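Local coordinates for Abbfa_003403 (Acinetobacter baumannii, PDB 4ZXH), which is a four-domain nonribosomal peptide synthetase that probably adenylates an amino acid, loads it onto a carrier domain, joins it to a second substrate and releases the product, at residues Met1081-His1086 and Val1307-Thr1312. Sequence-based numbering, arbitrary orientation.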
loop_
_atom_site.group_PDB
_atom_site.type_symbol
_atom_site.label_atom_id
_atom_site.label_comp_id
_atom_site.label_asym_id
_atom_site.label_seq_id
_atom_site.Cartn_x
_atom_site.Cartn_y
_atom_site.Cartn_z
ATOM N N MET A 1081 -18.079 -9.605 30.770
ATOM C CA MET A 1081 -16.732 -9.231 30.360
ATOM C C MET A 1081 -16.089 -8.278 31.366
ATOM O O MET A 1081 -15.026 -8.568 31.896
ATOM C CB MET A 1081 -16.717 -8.604 28.977
ATOM C CG MET A 1081 -17.337 -9.467 27.915
ATOM S SD MET A 1081 -17.192 -8.724 26.259
ATOM C CE MET A 1081 -15.533 -9.308 25.878
ATOM N N GLU A 1082 -16.735 -7.161 31.656
ATOM C CA GLU A 1082 -16.105 -6.189 32.538
ATOM C C GLU A 1082 -15.886 -6.813 33.923
ATOM O O GLU A 1082 -14.816 -6.636 34.515
ATOM C CB GLU A 1082 -16.925 -4.899 32.620
ATOM C CG GLU A 1082 -16.309 -3.809 33.481
ATOM C CD GLU A 1082 -14.929 -3.279 32.971
ATOM O OE1 GLU A 1082 -14.687 -3.167 31.745
ATOM O OE2 GLU A 1082 -14.068 -2.975 33.819
ATOM N N LEU A 1083 -16.863 -7.579 34.414
ATOM C CA LEU A 1083 -16.716 -8.286 35.689
ATOM C C LEU A 1083 -15.484 -9.191 35.709
ATOM O O LEU A 1083 -14.752 -9.238 36.704
ATOM C CB LEU A 1083 -17.952 -9.122 35.996
ATOM C CG LEU A 1083 -17.848 -10.070 37.195
ATOM C CD1 LEU A 1083 -17.886 -9.325 38.533
ATOM C CD2 LEU A 1083 -18.925 -11.139 37.118
ATOM N N SER A 1084 -15.250 -9.892 34.601
ATOM C CA SER A 1084 -14.153 -10.840 34.509
ATOM C C SER A 1084 -12.793 -10.129 34.618
ATOM O O SER A 1084 -11.815 -10.726 35.071
ATOM C CB SER A 1084 -14.239 -11.623 33.205
ATOM O OG SER A 1084 -13.498 -10.977 32.177
ATOM N N ARG A 1085 -12.735 -8.857 34.220
ATOM C CA ARG A 1085 -11.467 -8.132 34.212
ATOM C C ARG A 1085 -10.988 -7.842 35.630
ATOM O O ARG A 1085 -9.820 -7.589 35.844
ATOM C CB ARG A 1085 -11.584 -6.833 33.399
ATOM C CG ARG A 1085 -12.002 -7.078 31.939
ATOM C CD ARG A 1085 -12.003 -5.849 31.068
ATOM N NE ARG A 1085 -12.363 -6.198 29.686
ATOM C CZ ARG A 1085 -13.525 -5.900 29.089
ATOM N NH1 ARG A 1085 -14.473 -5.237 29.735
ATOM N NH2 ARG A 1085 -13.748 -6.270 27.837
ATOM N N HIS A 1086 -11.881 -7.927 36.608
ATOM C CA HIS A 1086 -11.501 -7.607 37.978
ATOM C C HIS A 1086 -11.555 -8.786 38.920
ATOM O O HIS A 1086 -11.218 -8.646 40.095
ATOM C CB HIS A 1086 -12.395 -6.491 38.516
ATOM C CG HIS A 1086 -12.499 -5.328 37.588
ATOM N ND1 HIS A 1086 -11.488 -4.404 37.441
ATOM C CD2 HIS A 1086 -13.472 -4.965 36.720
ATOM C CE1 HIS A 1086 -11.840 -3.513 36.532
ATOM N NE2 HIS A 1086 -13.039 -3.830 36.081
ATOM N N VAL A 1307 -16.242 -3.425 40.016
ATOM C CA VAL A 1307 -15.037 -3.807 40.744
ATOM C C VAL A 1307 -15.366 -4.261 42.160
ATOM O O VAL A 1307 -14.855 -5.281 42.618
ATOM C CB VAL A 1307 -14.012 -2.656 40.827
ATOM C CG1 VAL A 1307 -12.726 -3.159 41.483
ATOM C CG2 VAL A 1307 -13.741 -2.080 39.437
ATOM N N ALA A 1308 -16.215 -3.505 42.850
ATOM C CA ALA A 1308 -16.603 -3.844 44.213
ATOM C C ALA A 1308 -17.369 -5.168 44.227
ATOM O O ALA A 1308 -17.339 -5.914 45.205
ATOM C CB ALA A 1308 -17.428 -2.731 44.827
ATOM N N VAL A 1309 -18.027 -5.479 43.120
ATOM C CA VAL A 1309 -18.725 -6.758 42.996
ATOM C C VAL A 1309 -17.737 -7.917 42.931
ATOM O O VAL A 1309 -17.883 -8.901 43.649
ATOM C CB VAL A 1309 -19.623 -6.785 41.752
ATOM C CG1 VAL A 1309 -20.226 -8.156 41.575
ATOM C CG2 VAL A 1309 -20.689 -5.712 41.864
ATOM N N ALA A 1310 -16.732 -7.787 42.068
ATOM C CA ALA A 1310 -15.679 -8.794 41.946
ATOM C C ALA A 1310 -15.011 -9.042 43.278
ATOM O O ALA A 1310 -14.820 -10.199 43.678
ATOM C CB ALA A 1310 -14.627 -8.374 40.908
ATOM N N GLN A 1311 -14.657 -7.956 43.965
ATOM C CA GLN A 1311 -14.005 -8.070 45.267
ATOM C C GLN A 1311 -14.889 -8.826 46.244
ATOM O O GLN A 1311 -14.397 -9.635 47.017
ATOM C CB GLN A 1311 -13.664 -6.695 45.820
ATOM C CG GLN A 1311 -12.457 -6.037 45.175
ATOM C CD GLN A 1311 -11.158 -6.587 45.705
ATOM O OE1 GLN A 1311 -10.474 -7.343 45.027
ATOM N NE2 GLN A 1311 -10.815 -6.220 46.933
ATOM N N THR A 1312 -16.196 -8.577 46.194
ATOM C CA THR A 1312 -17.125 -9.239 47.105
ATOM C C THR A 1312 -17.153 -10.730 46.837
ATOM O O THR A 1312 -17.113 -11.533 47.767
ATOM C CB THR A 1312 -18.529 -8.674 46.978
ATOM O OG1 THR A 1312 -18.536 -7.320 47.450
ATOM C CG2 THR A 1312 -19.488 -9.484 47.796
#
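Leu1083 and His1086, three residues apart on helix 1081-1086, face Val1307, Val1309 and Ala1310 on the helix 1303-1316. The axes of the two short segments approach to 8.5 Å. Met1081, at the start, turns to the other side, where its long, flexible chain lies on Ile980, Cys983 and Thr984 of helix 977-990, at the start of the carrier-protein domain; helix 1081-1086 thus meets that domain on one side and the last helix of the thioesterase on another. Glu1082, one turn before His1086, forms salt bridges through OE1 with Arg1085 NH1 at 2.9 Å, coming from above the carboxylate plane, and with Arg994 NE, while OE2 serves His1086.

Leu1083 has CG anti to the backbone N (chi1 171°), which carries the branched end out to the second helix. Its CD1 lies 4.0 Å from Val1309 CG1, the two side chains crossing at about a right angle, and 4.1 Å from Ala1310 CB; the small alanine leaves room for the helices to meet. In the alpha/beta-hydrolase fold, Val1309 also rests on Leu1293, so the leucine joins a helix following the early strand 1067-1070 to one that packs on the outermost strand, 1288-1293.

Arg1085 leads away from helix 1303-1316, its guanidinium shared between Glu1082 (NH1) and Glu987 (NH2).

His1086 closes the contact: beta-branched Val1307 holds its methyls close to the backbone, and CG2 stands 3.7 Å from the imidazole centroid, 6° off the ring normal, in a CH-pi contact. Arg1085 CB covers the opposite face, offset toward the rim. At the ring edge, NE2 donates to Glu1082 OE2 (2.6 Å, N-H...O 155°), which helps fix the ring's rotation. At the root of the side chain, His1086 CB packs on Ala1310 CB at 3.8 Å, and that methyl also lies 3.5 Å from His1086 O.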